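Local coordinates for protein arginine kinase (Cydia pomonella granulosis virus, PDB 6VVG) that probably acts as a viral serine/threonine protein kinase and binds adenosine monophosphate in its nucleotide pocket, at residues Val126-Asn130 with Tyr268-Ile272; Val142-Leu147 with Val202-Ile206. All coordinates share one frame. Residues are numbered along the deposited sequence.

Interaction 1 of 2, residues Val126-Asn130 with Tyr268-Ile272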
ATOM      1  N   VAL A 126      20.592  -0.061  -5.928  1.00 10.12           N
ATOM      2  CA  VAL A 126      19.900  -1.081  -6.712  1.00 11.59           C
ATOM      3  C   VAL A 126      19.403  -2.198  -5.805  1.00 13.04           C
ATOM      4  O   VAL A 126      18.258  -2.653  -5.916  1.00 10.04           O
ATOM      5  CB  VAL A 126      20.830  -1.621  -7.815  1.00 14.70           C
ATOM      6  CG1 VAL A 126      20.235  -2.864  -8.463  1.00 11.74           C
ATOM      7  CG2 VAL A 126      21.106  -0.533  -8.850  1.00 11.81           C
ATOM      8  N   THR A 127      20.261  -2.652  -4.889  1.00  8.22           N
ATOM      9  CA  THR A 127      19.878  -3.719  -3.972  1.00 13.53           C
ATOM     10  C   THR A 127      18.723  -3.289  -3.080  1.00 11.57           C
ATOM     11  O   THR A 127      17.780  -4.058  -2.859  1.00 10.84           O
ATOM     12  CB  THR A 127      21.081  -4.129  -3.125  1.00 19.09           C
ATOM     13  OG1 THR A 127      22.082  -4.717  -3.965  1.00 22.91           O
ATOM     14  CG2 THR A 127      20.674  -5.117  -2.043  1.00 26.25           C
ATOM     15  N   ALA A 128      18.781  -2.063  -2.556  1.00  8.09           N
ATOM     16  CA  ALA A 128      17.727  -1.580  -1.673  1.00 10.27           C
ATOM     17  C   ALA A 128      16.406  -1.456  -2.419  1.00  9.00           C
ATOM     18  O   ALA A 128      15.361  -1.904  -1.933  1.00  8.16           O
ATOM     19  CB  ALA A 128      18.130  -0.236  -1.068  1.00 11.41           C
ATOM     20  N   LEU A 129      16.429  -0.842  -3.602  1.00 11.70           N
ATOM     21  CA  LEU A 129      15.195  -0.695  -4.368  1.00  9.27           C
ATOM     22  C   LEU A 129      14.634  -2.056  -4.765  1.00  9.87           C
ATOM     23  O   LEU A 129      13.414  -2.254  -4.769  1.00 10.35           O
ATOM     24  CB  LEU A 129      15.440   0.168  -5.602  1.00  9.57           C
ATOM     25  CG  LEU A 129      15.586   1.669  -5.335  1.00  9.90           C
ATOM     26  CD1 LEU A 129      15.992   2.413  -6.604  1.00 11.45           C
ATOM     27  CD2 LEU A 129      14.300   2.253  -4.764  1.00 12.30           C
ATOM     28  N   ASN A 130      15.509  -3.013  -5.092  1.00 13.57           N
ATOM     29  CA  ASN A 130      15.030  -4.361  -5.388  1.00 12.78           C
ATOM     30  C   ASN A 130      14.296  -4.953  -4.196  1.00 13.48           C
ATOM     31  O   ASN A 130      13.231  -5.567  -4.352  1.00 14.23           O
ATOM     32  CB  ASN A 130      16.191  -5.269  -5.794  1.00  9.54           C
ATOM     33  CG  ASN A 130      15.719  -6.615  -6.324  1.00  9.41           C
ATOM     34  OD1 ASN A 130      14.924  -6.683  -7.261  1.00  9.76           O
ATOM     35  ND2 ASN A 130      16.206  -7.692  -5.721  1.00 13.22           N
ATOM     36  N   TYR A 268      16.160  -5.604 -12.328  1.00  9.53           N
ATOM     37  CA  TYR A 268      17.192  -5.796 -11.313  1.00  9.57           C
ATOM     38  C   TYR A 268      18.327  -6.666 -11.840  1.00 11.43           C
ATOM     39  O   TYR A 268      19.505  -6.313 -11.720  1.00 12.46           O
ATOM     40  CB  TYR A 268      16.591  -6.432 -10.060  1.00 13.44           C
ATOM     41  CG  TYR A 268      17.628  -6.952  -9.085  1.00 16.13           C
ATOM     42  CD1 TYR A 268      18.399  -6.078  -8.335  1.00 12.78           C
ATOM     43  CD2 TYR A 268      17.842  -8.317  -8.920  1.00 19.86           C
ATOM     44  CE1 TYR A 268      19.347  -6.539  -7.442  1.00 12.13           C
ATOM     45  CE2 TYR A 268      18.794  -8.790  -8.028  1.00 19.21           C
ATOM     46  CZ  TYR A 268      19.542  -7.894  -7.293  1.00 14.83           C
ATOM     47  OH  TYR A 268      20.488  -8.358  -6.405  1.00 22.21           O
ATOM     48  N   ASP A 269      17.984  -7.816 -12.425  1.00  8.99           N
ATOM     49  CA  ASP A 269      19.008  -8.774 -12.835  1.00 12.96           C
ATOM     50  C   ASP A 269      19.910  -8.190 -13.914  1.00 12.53           C
ATOM     51  O   ASP A 269      21.129  -8.409 -13.902  1.00  9.08           O
ATOM     52  CB  ASP A 269      18.350 -10.064 -13.321  1.00  9.25           C
ATOM     53  CG  ASP A 269      17.896 -10.954 -12.178  1.00 12.36           C
ATOM     54  OD1 ASP A 269      18.767 -11.450 -11.434  1.00 32.07           O
ATOM     55  OD2 ASP A 269      16.674 -11.157 -12.019  1.00 25.40           O
ATOM     56  N   GLU A 270      19.333  -7.448 -14.859  1.00  9.44           N
ATOM     57  CA  GLU A 270      20.147  -6.797 -15.880  1.00  8.76           C
ATOM     58  C   GLU A 270      21.115  -5.808 -15.246  1.00 13.55           C
ATOM     59  O   GLU A 270      22.310  -5.797 -15.562  1.00 11.11           O
ATOM     60  CB  GLU A 270      19.252  -6.089 -16.895  1.00 11.30           C
ATOM     61  CG  GLU A 270      18.638  -6.993 -17.941  1.00 17.15           C
ATOM     62  CD  GLU A 270      17.587  -6.282 -18.768  1.00 15.06           C
ATOM     63  OE1 GLU A 270      16.723  -5.597 -18.177  1.00 12.64           O
ATOM     64  OE2 GLU A 270      17.623  -6.407 -20.009  1.00 12.63           O
ATOM     65  N   ILE A 271      20.609  -4.967 -14.342  1.00 11.93           N
ATOM     66  CA  ILE A 271      21.445  -3.933 -13.737  1.00  8.85           C
ATOM     67  C   ILE A 271      22.573  -4.565 -12.934  1.00 15.20           C
ATOM     68  O   ILE A 271      23.752  -4.243 -13.122  1.00 14.45           O
ATOM     69  CB  ILE A 271      20.589  -3.004 -12.858  1.00 12.41           C
ATOM     70  CG1 ILE A 271      19.532  -2.289 -13.702  1.00  9.21           C
ATOM     71  CG2 ILE A 271      21.468  -1.999 -12.125  1.00 10.40           C
ATOM     72  CD1 ILE A 271      18.427  -1.649 -12.878  1.00  9.65           C
ATOM     73  N   ILE A 272      22.227  -5.480 -12.027  1.00 13.71           N
ATOM     74  CA  ILE A 272      23.199  -5.996 -11.072  1.00 12.89           C
ATOM     75  C   ILE A 272      24.251  -6.877 -11.730  1.00 16.78           C
ATOM     76  O   ILE A 272      25.315  -7.105 -11.143  1.00 13.04           O
ATOM     77  CB  ILE A 272      22.453  -6.751  -9.957  1.00 14.92           C
ATOM     78  CG1 ILE A 272      23.315  -6.850  -8.698  1.00 21.50           C
ATOM     79  CG2 ILE A 272      22.033  -8.139 -10.429  1.00 18.79           C
ATOM     80  CD1 ILE A 272      23.529  -5.528  -7.999  1.00 16.41           C
TER
HETATM   81  O   HOH W   1      22.228  -7.129  -4.999  1.00 27.69           O
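This is an antiparallel helix-helix packing contact in the largely helical C-lobe of the protein kinase fold. Val126-Asn130 belongs to the long helix 115-133, which corresponds to kinase helix alphaE. Tyr268-Ile272 is a short helix near the C-terminus. The segment axes run at 169° and approach to 10.7 Å, so side chains rather than backbones fill the interface. No direct hydrogen bond crosses it. Val126 is the apolar centre: its CG2 lies 3.6 Å from Ile271 CG2, and its CG1 lies 3.7 Å from Tyr268 CD1. Trp196 of helix 192-208 touches both Val126 and Ile271, closing the buried side. One turn on from Val126, Asn130 sets its amide over one face of the Tyr268 ring, and Asn130 OD1 comes within 3.3 Å of Tyr268 CB. At the exposed edge of the contact, Thr127 OG1 is hydrogen-bonded to Ile123 O one turn back. It also meets a water that links the helices, 2.6 Å from Thr127 OG1 and 2.6 Å from Tyr268 OH.

Interaction 2 of 2, residues Val142-Leu147 with Val202-Ile206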
ATOM      1  N   VAL A 142      12.783   8.490  -6.970  1.00  9.04           N
ATOM      2  CA  VAL A 142      14.227   8.362  -6.791  1.00 12.07           C
ATOM      3  C   VAL A 142      14.926   9.545  -7.452  1.00  7.23           C
ATOM      4  O   VAL A 142      14.736   9.802  -8.646  1.00  9.68           O
ATOM      5  CB  VAL A 142      14.721   7.040  -7.388  1.00 11.41           C
ATOM      6  CG1 VAL A 142      16.224   6.922  -7.273  1.00 12.20           C
ATOM      7  CG2 VAL A 142      14.004   5.865  -6.733  1.00  8.68           C
ATOM      8  N   LYS A 143      15.737  10.262  -6.680  1.00 11.13           N
ATOM      9  CA  LYS A 143      16.542  11.361  -7.195  1.00  8.90           C
ATOM     10  C   LYS A 143      17.594  11.702  -6.151  1.00  6.74           C
ATOM     11  O   LYS A 143      17.538  11.241  -5.008  1.00  7.49           O
ATOM     12  CB  LYS A 143      15.683  12.582  -7.530  1.00 10.38           C
ATOM     13  CG  LYS A 143      14.721  13.007  -6.430  1.00 13.92           C
ATOM     14  CD  LYS A 143      14.017  14.310  -6.804  1.00 21.19           C
ATOM     15  CE  LYS A 143      12.816  14.574  -5.907  1.00 24.96           C
ATOM     16  NZ  LYS A 143      12.351  15.988  -5.999  1.00 34.60           N
ATOM     17  N   LEU A 144      18.552  12.537  -6.559  1.00  9.20           N
ATOM     18  CA  LEU A 144      19.672  12.877  -5.690  1.00 13.11           C
ATOM     19  C   LEU A 144      19.197  13.354  -4.322  1.00 13.41           C
ATOM     20  O   LEU A 144      19.730  12.946  -3.286  1.00 14.61           O
ATOM     21  CB  LEU A 144      20.530  13.954  -6.352  1.00 12.26           C
ATOM     22  CG  LEU A 144      21.064  13.660  -7.754  1.00 10.65           C
ATOM     23  CD1 LEU A 144      21.662  14.897  -8.396  1.00 16.76           C
ATOM     24  CD2 LEU A 144      22.095  12.547  -7.659  1.00 14.44           C
ATOM     25  N   GLU A 145      18.190  14.226  -4.304  1.00 13.47           N
ATOM     26  CA  GLU A 145      17.748  14.838  -3.059  1.00 13.79           C
ATOM     27  C   GLU A 145      17.086  13.842  -2.113  1.00 18.67           C
ATOM     28  O   GLU A 145      16.946  14.139  -0.921  1.00 13.93           O
ATOM     29  CB  GLU A 145      16.787  15.985  -3.378  1.00 20.19           C
ATOM     30  CG  GLU A 145      17.403  17.109  -4.213  1.00 23.52           C
ATOM     31  CD  GLU A 145      17.416  16.813  -5.708  1.00 23.73           C
ATOM     32  OE1 GLU A 145      17.106  15.669  -6.097  1.00 20.50           O
ATOM     33  OE2 GLU A 145      17.745  17.725  -6.495  1.00 36.07           O
ATOM     34  N   ASN A 146      16.686  12.670  -2.604  1.00 16.24           N
ATOM     35  CA  ASN A 146      16.063  11.652  -1.771  1.00  9.78           C
ATOM     36  C   ASN A 146      17.008  10.495  -1.457  1.00 12.86           C
ATOM     37  O   ASN A 146      16.555   9.432  -1.019  1.00 10.09           O
ATOM     38  CB  ASN A 146      14.792  11.127  -2.440  1.00 14.34           C
ATOM     39  CG  ASN A 146      13.664  12.134  -2.409  1.00 19.12           C
ATOM     40  OD1 ASN A 146      13.658  13.044  -1.583  1.00 15.01           O
ATOM     41  ND2 ASN A 146      12.702  11.978  -3.311  1.00 16.16           N
ATOM     42  N   LEU A 147      18.307  10.679  -1.672  1.00  7.45           N
ATOM     43  CA  LEU A 147      19.323   9.668  -1.388  1.00 11.61           C
ATOM     44  C   LEU A 147      20.313  10.313  -0.420  1.00 10.78           C
ATOM     45  O   LEU A 147      21.260  10.988  -0.833  1.00  9.94           O
ATOM     46  CB  LEU A 147      19.990   9.185  -2.670  1.00  9.86           C
ATOM     47  CG  LEU A 147      18.983   8.626  -3.679  1.00 12.38           C
ATOM     48  CD1 LEU A 147      19.636   8.279  -5.004  1.00 13.50           C
ATOM     49  CD2 LEU A 147      18.264   7.400  -3.103  1.00  6.55           C
ATOM     50  N   VAL A 202      20.489   9.130 -11.697  1.00  9.72           N
ATOM     51  CA  VAL A 202      21.324   9.342 -10.519  1.00 10.49           C
ATOM     52  C   VAL A 202      22.747   8.868 -10.784  1.00 10.27           C
ATOM     53  O   VAL A 202      23.717   9.547 -10.428  1.00 10.44           O
ATOM     54  CB  VAL A 202      20.713   8.631  -9.297  1.00  8.40           C
ATOM     55  CG1 VAL A 202      21.661   8.695  -8.111  1.00  7.86           C
ATOM     56  CG2 VAL A 202      19.364   9.237  -8.950  1.00 11.79           C
ATOM     57  N   ALA A 203      22.895   7.695 -11.406  1.00  8.16           N
ATOM     58  CA  ALA A 203      24.227   7.159 -11.671  1.00 12.53           C
ATOM     59  C   ALA A 203      25.005   8.081 -12.599  1.00 13.07           C
ATOM     60  O   ALA A 203      26.185   8.371 -12.366  1.00 12.23           O
ATOM     61  CB  ALA A 203      24.113   5.752 -12.264  1.00  8.24           C
ATOM     62  N   TYR A 204      24.356   8.558 -13.661  1.00 10.21           N
ATOM     63  CA  TYR A 204      25.021   9.501 -14.551  1.00 11.13           C
ATOM     64  C   TYR A 204      25.436  10.760 -13.800  1.00 11.79           C
ATOM     65  O   TYR A 204      26.523  11.303 -14.031  1.00 10.26           O
ATOM     66  CB  TYR A 204      24.111   9.863 -15.724  1.00 10.81           C
ATOM     67  CG  TYR A 204      24.852  10.550 -16.849  1.00  9.45           C
ATOM     68  CD1 TYR A 204      25.210  11.894 -16.760  1.00 14.30           C
ATOM     69  CD2 TYR A 204      25.214   9.853 -17.991  1.00  9.33           C
ATOM     70  CE1 TYR A 204      25.903  12.518 -17.783  1.00 12.99           C
ATOM     71  CE2 TYR A 204      25.898  10.472 -19.020  1.00 11.17           C
ATOM     72  CZ  TYR A 204      26.240  11.800 -18.911  1.00 12.30           C
ATOM     73  OH  TYR A 204      26.922  12.413 -19.937  1.00 21.66           O
ATOM     74  N   GLU A 205      24.586  11.230 -12.889  1.00 11.34           N
ATOM     75  CA  GLU A 205      24.848  12.495 -12.213  1.00  8.96           C
ATOM     76  C   GLU A 205      26.015  12.372 -11.241  1.00 11.63           C
ATOM     77  O   GLU A 205      26.898  13.234 -11.212  1.00 14.83           O
ATOM     78  CB  GLU A 205      23.586  12.970 -11.497  1.00 11.56           C
ATOM     79  CG  GLU A 205      22.521  13.476 -12.459  1.00 11.26           C
ATOM     80  CD  GLU A 205      21.254  13.924 -11.766  1.00 20.35           C
ATOM     81  OE1 GLU A 205      20.715  13.144 -10.953  1.00 19.33           O
ATOM     82  OE2 GLU A 205      20.798  15.054 -12.042  1.00 16.65           O
ATOM     83  N   ILE A 206      26.045  11.308 -10.433  1.00 15.55           N
ATOM     84  CA  ILE A 206      27.148  11.201  -9.482  1.00 10.21           C
ATOM     85  C   ILE A 206      28.452  10.878 -10.199  1.00 12.74           C
ATOM     86  O   ILE A 206      29.527  11.314  -9.770  1.00 12.57           O
ATOM     87  CB  ILE A 206      26.857  10.172  -8.375  1.00  8.69           C
ATOM     88  CG1 ILE A 206      26.551   8.792  -8.951  1.00 16.57           C
ATOM     89  CG2 ILE A 206      25.722  10.658  -7.489  1.00 11.26           C
ATOM     90  CD1 ILE A 206      26.412   7.720  -7.874  1.00 11.76           C
TER
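Segment 202-206 of helix 192-208 backs the segment Val142-Leu147, mostly with apolar side chains. The sequence and position of Val142-Leu147 match the catalytic loop of protein kinases. Val202 comes first and does most of the work. Its CA-to-CB bond points toward the segment Val142-Leu147. Val202 CG2 packs 3.9 Å from Lys143 CA and 4.2 Å from Val142 CG1. Val202 CG1 lies 3.7 Å from Leu147 CD1 and 3.9 Å from Leu144 CD2, so this one valine touches four residues of the segment. Ala203 and Tyr204 face other parts of the lobe. Glu205, one turn after Val202, turns back to the loop. Glu205 OE1 sits 3.2 Å from Leu144 CD1, a close van der Waals approach. That oxygen has a weak hydrogen bond with Tyr179 OH, which is also weakly bonded to Leu144 N. Ile206 ends the segment, with Ile206 CG2 4.1 Å from Leu144 CD2. The loop curls through a 3-10 turn at Leu144-Glu145, and Glu145 and Asn146 touch the bound AMP. The contact is buried: helix 115-133 packs on Val142, Leu147, Ala203 and Ile206, helix 247-256 covers Ala203 and Tyr204, and Leu147 begins strand 147-148.

How the interactions relate
Both contacts lie in the C-lobe of the kinase domain, with centres 15 Å apart. Along the chain the order is 126-130, 142-147, 202-206, 268-272, so interaction 2 falls wholly between the two halves of interaction 1. The two meet directly: Leu129 CD1 is 4.0 Å from Val142 CG2. Helix 192-208 is common ground. It carries the second segment of interaction 2, and its Trp196 packs against interaction 1. Helix 115-133 carries the first segment of interaction 1 and packs on both segments of interaction 2. Interaction 1 packs helix 268-272, near the C-terminus, onto helix 115-133, away from the AMP pocket. Interaction 2 connects the same helical core to the loop at that pocket.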